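Local coordinates for peptidase S15/CocE/NonD (Thaumarchaeota archaeon SCGC AB-539-E09, PDB 4PF1) that acts as an aminopeptidase, a serine peptidase of the S15 family with an alpha/beta-hydrolase fold that cleaves residues from the amino ends of peptides, at the interface of chains A and B. Numbering follows the deposited sequence. Chains: chain A/B, Peptidase S15/CocE/NonD.

The interface of chains A and B. Residues chain A 212, 215-216, 248-249, 252-253; chain B 20, 23.
B:Phe23 pushes its ring into a shallow socket on chain A walled by A:Tyr212, A:Ala216, A:Gly249 and A:Ile253. The two aromatic rings meet edge-to-face, their planes at 89° and their centroids 5.4 Å apart. The CE2-CZ rim of B:Phe23 heads for the hydroxyl end of the tyrosine face, where CE2 comes 3.4 Å from the phenol OH of A:Tyr212. The chi1 of B:Phe23, -167°, swings the ring away from its backbone N and turns one face to the methyl of A:Ala216, which lies toward the rim. On that same side the A:Ile253 side chain comes in at a slant, its CD1 beyond the CE1-CZ rim and 3.6 Å from CE1 of B:Phe23. At the far end, the A:Gly249 carbonyl O is 3.3 Å from CE1 of B:Phe23 and also near CZ. The tyrosine is itself flanked in plane at one edge by the carbonyl of A:Arg248. Cutting B:Phe23 back to alanine is likely to leave the face of A:Tyr212 without its aromatic partner and open a gap between A:Ala216 and A:Ile253. B:Pro20, earlier on the same loop, rests its ring alongside A:Ser252, with CG 3.8 Å from the hydroxyl OG. The segment belongs to an N-terminal arm laid against the other subunit, and the twin contact recurs with the chains exchanged; this two-fold pairing may be part of the working oligomer, though the structure alone does not prove it. A water bridges the subunits, its oxygen 2.7 Å from the carbonyl O of A:Ala216 and 2.6 Å from the carbonyl O of B:Pro20.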
ATOM      1  N   TYR A 212      33.286  -7.403  -3.826  1.00 14.43           N
ATOM      2  CA  TYR A 212      33.048  -8.325  -4.939  1.00 13.90           C
ATOM      3  C   TYR A 212      32.527  -7.577  -6.164  1.00 17.73           C
ATOM      4  O   TYR A 212      33.112  -7.688  -7.229  1.00 17.87           O
ATOM      5  CB  TYR A 212      32.045  -9.415  -4.515  1.00 14.14           C
ATOM      6  CG  TYR A 212      31.918 -10.568  -5.488  1.00 14.43           C
ATOM      7  CD1 TYR A 212      31.016 -10.517  -6.547  1.00 16.12           C
ATOM      8  CD2 TYR A 212      32.638 -11.745  -5.301  1.00 15.14           C
ATOM      9  CE1 TYR A 212      30.866 -11.592  -7.424  1.00 17.54           C
ATOM     10  CE2 TYR A 212      32.490 -12.831  -6.164  1.00 16.22           C
ATOM     11  CZ  TYR A 212      31.604 -12.749  -7.226  1.00 22.91           C
ATOM     12  OH  TYR A 212      31.460 -13.814  -8.083  1.00 23.90           O
ATOM     13  N   GLU A 215      35.036  -4.821  -7.437  1.00 15.22           N
ATOM     14  CA  GLU A 215      36.402  -5.245  -7.785  1.00 15.54           C
ATOM     15  C   GLU A 215      36.534  -6.568  -8.561  1.00 20.77           C
ATOM     16  O   GLU A 215      37.656  -6.900  -8.960  1.00 21.19           O
ATOM     17  CB  GLU A 215      37.284  -5.304  -6.540  1.00 16.67           C
ATOM     18  CG  GLU A 215      37.389  -3.970  -5.828  1.00 21.24           C
ATOM     19  CD  GLU A 215      38.517  -3.874  -4.831  1.00 28.97           C
ATOM     20  OE1 GLU A 215      38.988  -4.930  -4.352  1.00 18.22           O
ATOM     21  OE2 GLU A 215      38.965  -2.738  -4.563  1.00 23.12           O
ATOM     22  N   ALA A 216      35.434  -7.313  -8.803  1.00 17.20           N
ATOM     23  CA  ALA A 216      35.555  -8.533  -9.620  1.00 17.55           C
ATOM     24  C   ALA A 216      35.910  -8.144 -11.065  1.00 20.88           C
ATOM     25  O   ALA A 216      36.813  -8.733 -11.658  1.00 20.26           O
ATOM     26  CB  ALA A 216      34.264  -9.342  -9.584  1.00 18.26           C
ATOM     27  N   ARG A 248      32.754 -17.478  -2.399  1.00 17.30           N
ATOM     28  CA  ARG A 248      32.531 -16.666  -3.598  1.00 16.73           C
ATOM     29  C   ARG A 248      33.816 -16.521  -4.430  1.00 21.51           C
ATOM     30  O   ARG A 248      33.796 -15.869  -5.478  1.00 21.20           O
ATOM     31  CB  ARG A 248      31.971 -15.278  -3.211  1.00 15.02           C
ATOM     32  CG  ARG A 248      30.447 -15.181  -3.298  1.00 13.06           C
ATOM     33  CD  ARG A 248      29.762 -15.976  -2.208  1.00 14.75           C
ATOM     34  NE  ARG A 248      28.325 -15.726  -2.174  1.00 18.33           N
ATOM     35  CZ  ARG A 248      27.470 -16.414  -1.428  1.00 25.80           C
ATOM     36  NH1 ARG A 248      27.897 -17.415  -0.668  1.00 11.63           N
ATOM     37  NH2 ARG A 248      26.178 -16.117  -1.446  1.00 13.29           N
ATOM     38  N   GLY A 249      34.897 -17.171  -3.976  1.00 18.65           N
ATOM     39  CA  GLY A 249      36.202 -17.151  -4.632  1.00 18.89           C
ATOM     40  C   GLY A 249      36.812 -15.765  -4.689  1.00 22.60           C
ATOM     41  O   GLY A 249      37.182 -15.294  -5.767  1.00 22.34           O
ATOM     42  N   SER A 252      41.428 -13.521  -4.976  1.00 21.05           N
ATOM     43  CA  SER A 252      42.128 -12.640  -5.924  1.00 21.34           C
ATOM     44  C   SER A 252      41.633 -11.169  -5.877  1.00 24.80           C
ATOM     45  O   SER A 252      42.238 -10.305  -6.522  1.00 24.93           O
ATOM     46  CB  SER A 252      41.998 -13.184  -7.345  1.00 25.54           C
ATOM     47  OG  SER A 252      40.641 -13.225  -7.758  1.00 35.13           O
ATOM     48  N   ILE A 253      40.544 -10.889  -5.130  1.00 20.08           N
ATOM     49  CA  ILE A 253      40.008  -9.524  -5.000  1.00 19.00           C
ATOM     50  C   ILE A 253      40.872  -8.762  -3.969  1.00 22.08           C
ATOM     51  O   ILE A 253      40.974  -9.178  -2.814  1.00 21.51           O
ATOM     52  CB  ILE A 253      38.485  -9.536  -4.664  1.00 21.20           C
ATOM     53  CG1 ILE A 253      37.665  -9.950  -5.915  1.00 21.19           C
ATOM     54  CG2 ILE A 253      38.011  -8.171  -4.126  1.00 21.55           C
ATOM     55  CD1 ILE A 253      36.367 -10.635  -5.627  1.00 26.00           C
TER
ATOM     56  N   PRO B  20      41.419  -8.274 -10.444  1.00 23.80           N
ATOM     57  CA  PRO B  20      42.269  -9.265 -11.128  1.00 24.82           C
ATOM     58  C   PRO B  20      42.096  -9.202 -12.646  1.00 29.93           C
ATOM     59  O   PRO B  20      41.046  -8.771 -13.122  1.00 28.72           O
ATOM     60  CB  PRO B  20      41.785 -10.600 -10.556  1.00 26.27           C
ATOM     61  CG  PRO B  20      40.378 -10.354 -10.161  1.00 29.61           C
ATOM     62  CD  PRO B  20      40.305  -8.922  -9.716  1.00 24.85           C
ATOM     63  N   PHE B  23      38.526 -12.601 -13.802  1.00 24.68           N
ATOM     64  CA  PHE B  23      37.770 -13.167 -12.692  1.00 23.49           C
ATOM     65  C   PHE B  23      36.816 -14.244 -13.190  1.00 26.65           C
ATOM     66  O   PHE B  23      36.154 -14.073 -14.215  1.00 25.95           O
ATOM     67  CB  PHE B  23      37.001 -12.085 -11.907  1.00 24.38           C
ATOM     68  CG  PHE B  23      36.458 -12.581 -10.581  1.00 25.15           C
ATOM     69  CD1 PHE B  23      37.272 -12.641  -9.455  1.00 28.31           C
ATOM     70  CD2 PHE B  23      35.142 -13.017 -10.469  1.00 26.09           C
ATOM     71  CE1 PHE B  23      36.781 -13.132  -8.243  1.00 28.86           C
ATOM     72  CE2 PHE B  23      34.650 -13.503  -9.252  1.00 28.69           C
ATOM     73  CZ  PHE B  23      35.471 -13.553  -8.146  1.00 27.23           C
TER
HETATM   74  O   HOH W   1      38.509  -9.019 -13.680  1.00 23.41           O